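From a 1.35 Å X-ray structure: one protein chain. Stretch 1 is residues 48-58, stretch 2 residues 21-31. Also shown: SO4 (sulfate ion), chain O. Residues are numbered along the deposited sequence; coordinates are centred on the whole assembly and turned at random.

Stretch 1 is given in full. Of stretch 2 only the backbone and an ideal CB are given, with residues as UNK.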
# COMPACT_ATOMS: atom_id res chain seq x y z
N VAL A 48 12.09 -5.41 -0.73
CA VAL A 48 11.97 -4.52 0.44
C VAL A 48 10.50 -4.22 0.76
O VAL A 48 10.08 -4.29 1.92
CB VAL A 48 12.78 -3.22 0.25
CG1 VAL A 48 12.53 -2.28 1.43
CG2 VAL A 48 14.26 -3.48 0.12
N LEU A 49 9.73 -3.86 -0.26
CA LEU A 49 8.30 -3.61 -0.11
C LEU A 49 7.62 -4.82 0.53
O LEU A 49 6.82 -4.68 1.48
CB LEU A 49 7.70 -3.26 -1.47
CG LEU A 49 6.17 -3.02 -1.44
CD1 LEU A 49 5.76 -1.82 -0.63
CD2 LEU A 49 5.63 -2.89 -2.85
N LYS A 50 7.85 -5.99 -0.02
CA LYS A 50 7.20 -7.20 0.46
C LYS A 50 7.51 -7.44 1.92
O LYS A 50 6.64 -7.75 2.75
CB LYS A 50 7.67 -8.36 -0.44
CG LYS A 50 7.29 -9.69 0.05
CD LYS A 50 7.68 -10.82 -1.05
CE LYS A 50 7.86 -12.19 -0.48
NZ LYS A 50 8.23 -13.10 -1.60
N ALA A 51 8.77 -7.34 2.30
CA ALA A 51 9.18 -7.57 3.71
C ALA A 51 8.57 -6.53 4.65
O ALA A 51 8.10 -6.85 5.75
CB ALA A 51 10.69 -7.56 3.84
N ALA A 52 8.50 -5.28 4.19
CA ALA A 52 7.99 -4.19 5.03
C ALA A 52 6.47 -4.37 5.18
O ALA A 52 5.95 -4.22 6.30
CB ALA A 52 8.31 -2.83 4.39
N CYS A 53 5.76 -4.74 4.12
CA CYS A 53 4.32 -4.96 4.25
C CYS A 53 4.05 -6.14 5.15
O CYS A 53 3.09 -6.11 5.95
CB CYS A 53 3.73 -5.17 2.86
SG CYS A 53 3.66 -3.67 1.86
N LYS A 54 4.83 -7.20 5.05
CA LYS A 54 4.67 -8.36 5.91
C LYS A 54 4.82 -7.93 7.36
O LYS A 54 4.02 -8.34 8.23
CB LYS A 54 5.71 -9.47 5.60
CG LYS A 54 5.65 -10.72 6.41
CD LYS A 54 6.62 -11.82 5.89
CE LYS A 54 6.57 -13.12 6.71
NZ LYS A 54 7.09 -14.36 5.93
N SER A 55 5.78 -7.04 7.66
CA SER A 55 5.97 -6.58 9.02
C SER A 55 4.76 -5.79 9.50
O SER A 55 4.28 -5.96 10.66
CB SER A 55 7.24 -5.75 9.09
OG SER A 55 7.43 -5.17 10.38
N VAL A 56 4.28 -4.87 8.71
CA VAL A 56 3.11 -4.05 9.06
C VAL A 56 1.92 -4.95 9.34
O VAL A 56 1.21 -4.74 10.32
CB VAL A 56 2.81 -2.99 7.99
CG1 VAL A 56 1.46 -2.30 8.23
CG2 VAL A 56 3.94 -1.97 7.99
N ILE A 57 1.67 -5.93 8.47
CA ILE A 57 0.53 -6.83 8.65
C ILE A 57 0.71 -7.65 9.90
O ILE A 57 -0.25 -7.78 10.70
CB ILE A 57 0.32 -7.69 7.38
CG1 ILE A 57 -0.19 -6.82 6.25
CG2 ILE A 57 -0.68 -8.82 7.69
CD1 ILE A 57 -0.13 -7.45 4.86
N LYS A 58 1.88 -8.20 10.15
CA LYS A 58 2.08 -9.03 11.35
C LYS A 58 1.84 -8.21 12.61
O LYS A 58 1.35 -8.77 13.62
CB LYS A 58 3.48 -9.63 11.35
CG LYS A 58 3.85 -10.45 12.61
CD LYS A 58 5.31 -10.95 12.57
CE LYS A 58 5.45 -12.06 11.54
NZ LYS A 58 6.83 -12.71 11.63
N UNK A 21 2.65 -1.06 -11.58
CA UNK A 21 3.11 -2.44 -11.77
C UNK A 21 3.70 -3.02 -10.48
O UNK A 21 3.53 -4.19 -10.20
CB UNK A 21 4.15 -2.50 -12.89
N UNK A 22 4.41 -2.21 -9.69
CA UNK A 22 4.94 -2.67 -8.41
C UNK A 22 3.83 -2.98 -7.44
O UNK A 22 3.78 -4.05 -6.84
CB UNK A 22 5.88 -1.62 -7.81
N UNK A 23 2.89 -2.05 -7.27
CA UNK A 23 1.81 -2.22 -6.31
C UNK A 23 0.94 -3.42 -6.67
O UNK A 23 0.62 -4.27 -5.82
CB UNK A 23 0.96 -0.95 -6.24
N UNK A 24 0.51 -3.49 -7.92
CA UNK A 24 -0.42 -4.56 -8.33
C UNK A 24 0.24 -5.92 -8.27
O UNK A 24 -0.36 -6.88 -7.78
CB UNK A 24 -0.94 -4.31 -9.75
N UNK A 25 1.52 -6.05 -8.66
CA UNK A 25 2.20 -7.34 -8.51
C UNK A 25 2.29 -7.74 -7.05
O UNK A 25 2.11 -8.93 -6.75
CB UNK A 25 3.60 -7.29 -9.12
N UNK A 26 2.58 -6.82 -6.12
CA UNK A 26 2.62 -7.19 -4.70
C UNK A 26 1.26 -7.69 -4.25
O UNK A 26 1.14 -8.73 -3.59
CB UNK A 26 3.06 -6.00 -3.84
N UNK A 27 0.18 -6.98 -4.60
CA UNK A 27 -1.15 -7.39 -4.15
C UNK A 27 -1.49 -8.75 -4.74
O UNK A 27 -2.05 -9.63 -4.05
CB UNK A 27 -2.21 -6.35 -4.54
N UNK A 28 -1.13 -9.02 -5.99
CA UNK A 28 -1.31 -10.36 -6.58
C UNK A 28 -0.54 -11.41 -5.78
O UNK A 28 -1.09 -12.48 -5.49
CB UNK A 28 -0.85 -10.37 -8.04
N UNK A 29 0.71 -11.14 -5.45
CA UNK A 29 1.48 -12.10 -4.68
C UNK A 29 0.83 -12.38 -3.32
O UNK A 29 0.71 -13.54 -2.87
CB UNK A 29 2.91 -11.59 -4.49
N UNK A 30 0.41 -11.33 -2.64
CA UNK A 30 -0.20 -11.47 -1.32
C UNK A 30 -1.44 -12.35 -1.41
O UNK A 30 -1.67 -13.20 -0.54
CB UNK A 30 -0.56 -10.10 -0.74
N UNK A 31 -2.26 -12.16 -2.45
CA UNK A 31 -3.51 -12.89 -2.59
C UNK A 31 -3.31 -14.31 -3.01
O UNK A 31 -4.08 -15.25 -2.62
CB UNK A 31 -4.42 -12.19 -3.60
S SO4 O . -6.89 -5.40 -13.94
O1 SO4 O . -8.16 -5.92 -13.38
O2 SO4 O . -6.81 -5.68 -15.41
O3 SO4 O . -5.86 -6.09 -13.20
O4 SO4 O . -6.77 -3.94 -13.75

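Both stretches are helical throughout, and their axes approach to 10.9 Å at 54° between N-to-C directions. Helical phi/psi values at every position of stretch 2 make proline or glycine unlikely but discriminate little else, so the direction of CA-to-CB and the atoms of stretch 1 must carry the argument.

At position 21 the ideal CB has nothing of stretch 1 within 5.5 Å, and many side chains would fit. It is N21, which makes no contact across the pair.

Position 22 points sideways, its ideal CB 5.1 Å from L49 CD2. A flexible apolar chain could close that gap; leucine, isoleucine or methionine would suit. The residue is M22, with chi1 t and chi2 p, and its CG lies 3.9 Å from L49 CD2.

Position 23 points away from stretch 1, which therefore says little about it; it is I23. Position 24 is out of reach, but the sulfate lies on its side of the helix, favouring a long donor such as glutamine, lysine or arginine. Q24 donates from NE2 to sulfate O3 at 2.6 Å. Position 25 is out of reach, open to polar or apolar side chains; N25 turns back on its own helix, ND2 donating to N21 O at 2.9 Å.

At position 26 the CA is 6.9 Å from that of K50, the nearest CA pair, and CA-to-CB points toward stretch 1, with the ideal CB 4.2 Å from L49 CD2. Ahead lies a groove bordered by L49, K50 and C53, long enough for a large side chain: leucine, methionine, phenylalanine or tyrosine. A polar tip would have K50 O as a possible acceptor nearby. The residue is Y26, chi1 t, which has the largest area covered by the other stretch. Its CB is 4.1 Å from L49 CD2, its CE1 3.8 Å from K50 CA, and its CZ 3.7 Å from C53 CB. C53 SG sits 4.5 Å from the ring centroid, 33° off the normal. Y26 OH lies 3.4 Å from C53 CB and 4.3 Å from I57 CD1, and a water joins the helices, 2.6 Å from Y26 OH and donating to K50 O at 2.8 Å.

Positions 27 and 28 are out of reach, so stretch 1 does not choose between residues there; they are I27 and I28.

Position 29 points toward stretch 1, yet its ideal CB has no neighbour within 5.5 Å. The extended K50 brings its ammonium to this side, so a long acid would suit. E29, extended with chi1 and chi2 both t, forms a salt bridge: K50 NZ donates to E29 OE1 at 2.7 Å.

Position 30 starts sideways, and only a long chain could reach I57; an aromatic, leucine or methionine is plausible. It is Y30, whose end comes nearer, with CE1 3.7 Å from I57 CD1.

Position 31 is out of reach and equally open. N31 bonds within its helix, ND2 to I27 O at 3.0 Å.

Stretch 2 (21-31) NMIQNYIIEYN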
# COMPACT_ATOMS: atom_id res chain seq x y z
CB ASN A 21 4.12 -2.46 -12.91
CG ASN A 21 4.53 -3.83 -13.29
OD1 ASN A 21 5.65 -4.21 -13.00
ND2 ASN A 21 3.65 -4.60 -13.93
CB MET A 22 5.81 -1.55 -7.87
CG MET A 22 6.46 -1.91 -6.56
SD MET A 22 7.79 -3.12 -6.69
CE MET A 22 9.20 -2.11 -7.05
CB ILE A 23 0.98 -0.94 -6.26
CG1 ILE A 23 1.80 0.22 -5.70
CG2 ILE A 23 -0.29 -1.19 -5.42
CD1 ILE A 23 1.26 1.59 -5.96
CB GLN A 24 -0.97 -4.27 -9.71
CG GLN A 24 -2.18 -5.16 -10.05
CD GLN A 24 -2.97 -4.74 -11.22
OE1 GLN A 24 -2.58 -3.84 -11.95
NE2 GLN A 24 -4.04 -5.43 -11.50
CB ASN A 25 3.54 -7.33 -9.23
CG ASN A 25 3.37 -7.67 -10.66
OD1 ASN A 25 3.04 -8.79 -10.98
ND2 ASN A 25 3.61 -6.72 -11.54
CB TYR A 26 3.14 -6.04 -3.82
CG TYR A 26 3.04 -6.43 -2.37
CD1 TYR A 26 3.79 -7.46 -1.88
CD2 TYR A 26 2.07 -5.91 -1.59
CE1 TYR A 26 3.61 -7.94 -0.55
CE2 TYR A 26 1.88 -6.40 -0.29
CZ TYR A 26 2.63 -7.38 0.17
OH TYR A 26 2.42 -7.91 1.44
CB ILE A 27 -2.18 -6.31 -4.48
CG1 ILE A 27 -1.91 -5.10 -3.60
CG2 ILE A 27 -3.59 -6.83 -4.22
CD1 ILE A 27 -2.78 -3.89 -3.86
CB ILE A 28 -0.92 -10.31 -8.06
CG1 ILE A 28 -1.96 -9.48 -8.85
CG2 ILE A 28 -0.86 -11.76 -8.59
CD1 ILE A 28 -1.45 -9.13 -10.20
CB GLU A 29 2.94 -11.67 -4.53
CG GLU A 29 3.72 -12.66 -3.61
CD GLU A 29 5.19 -12.60 -3.68
OE1 GLU A 29 5.80 -13.31 -2.86
OE2 GLU A 29 5.79 -11.98 -4.59
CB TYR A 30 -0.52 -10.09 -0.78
CG TYR A 30 -1.09 -10.18 0.59
CD1 TYR A 30 -0.26 -10.34 1.73
CD2 TYR A 30 -2.45 -10.16 0.83
CE1 TYR A 30 -0.86 -10.53 2.99
CE2 TYR A 30 -2.99 -10.31 2.04
CZ TYR A 30 -2.25 -10.54 3.12
OH TYR A 30 -2.91 -10.72 4.34
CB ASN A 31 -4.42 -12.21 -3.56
CG ASN A 31 -5.26 -11.22 -2.84
OD1 ASN A 31 -6.32 -11.55 -2.25
ND2 ASN A 31 -4.80 -10.03 -2.82
O HOH W 1 4.32 -9.33 2.38
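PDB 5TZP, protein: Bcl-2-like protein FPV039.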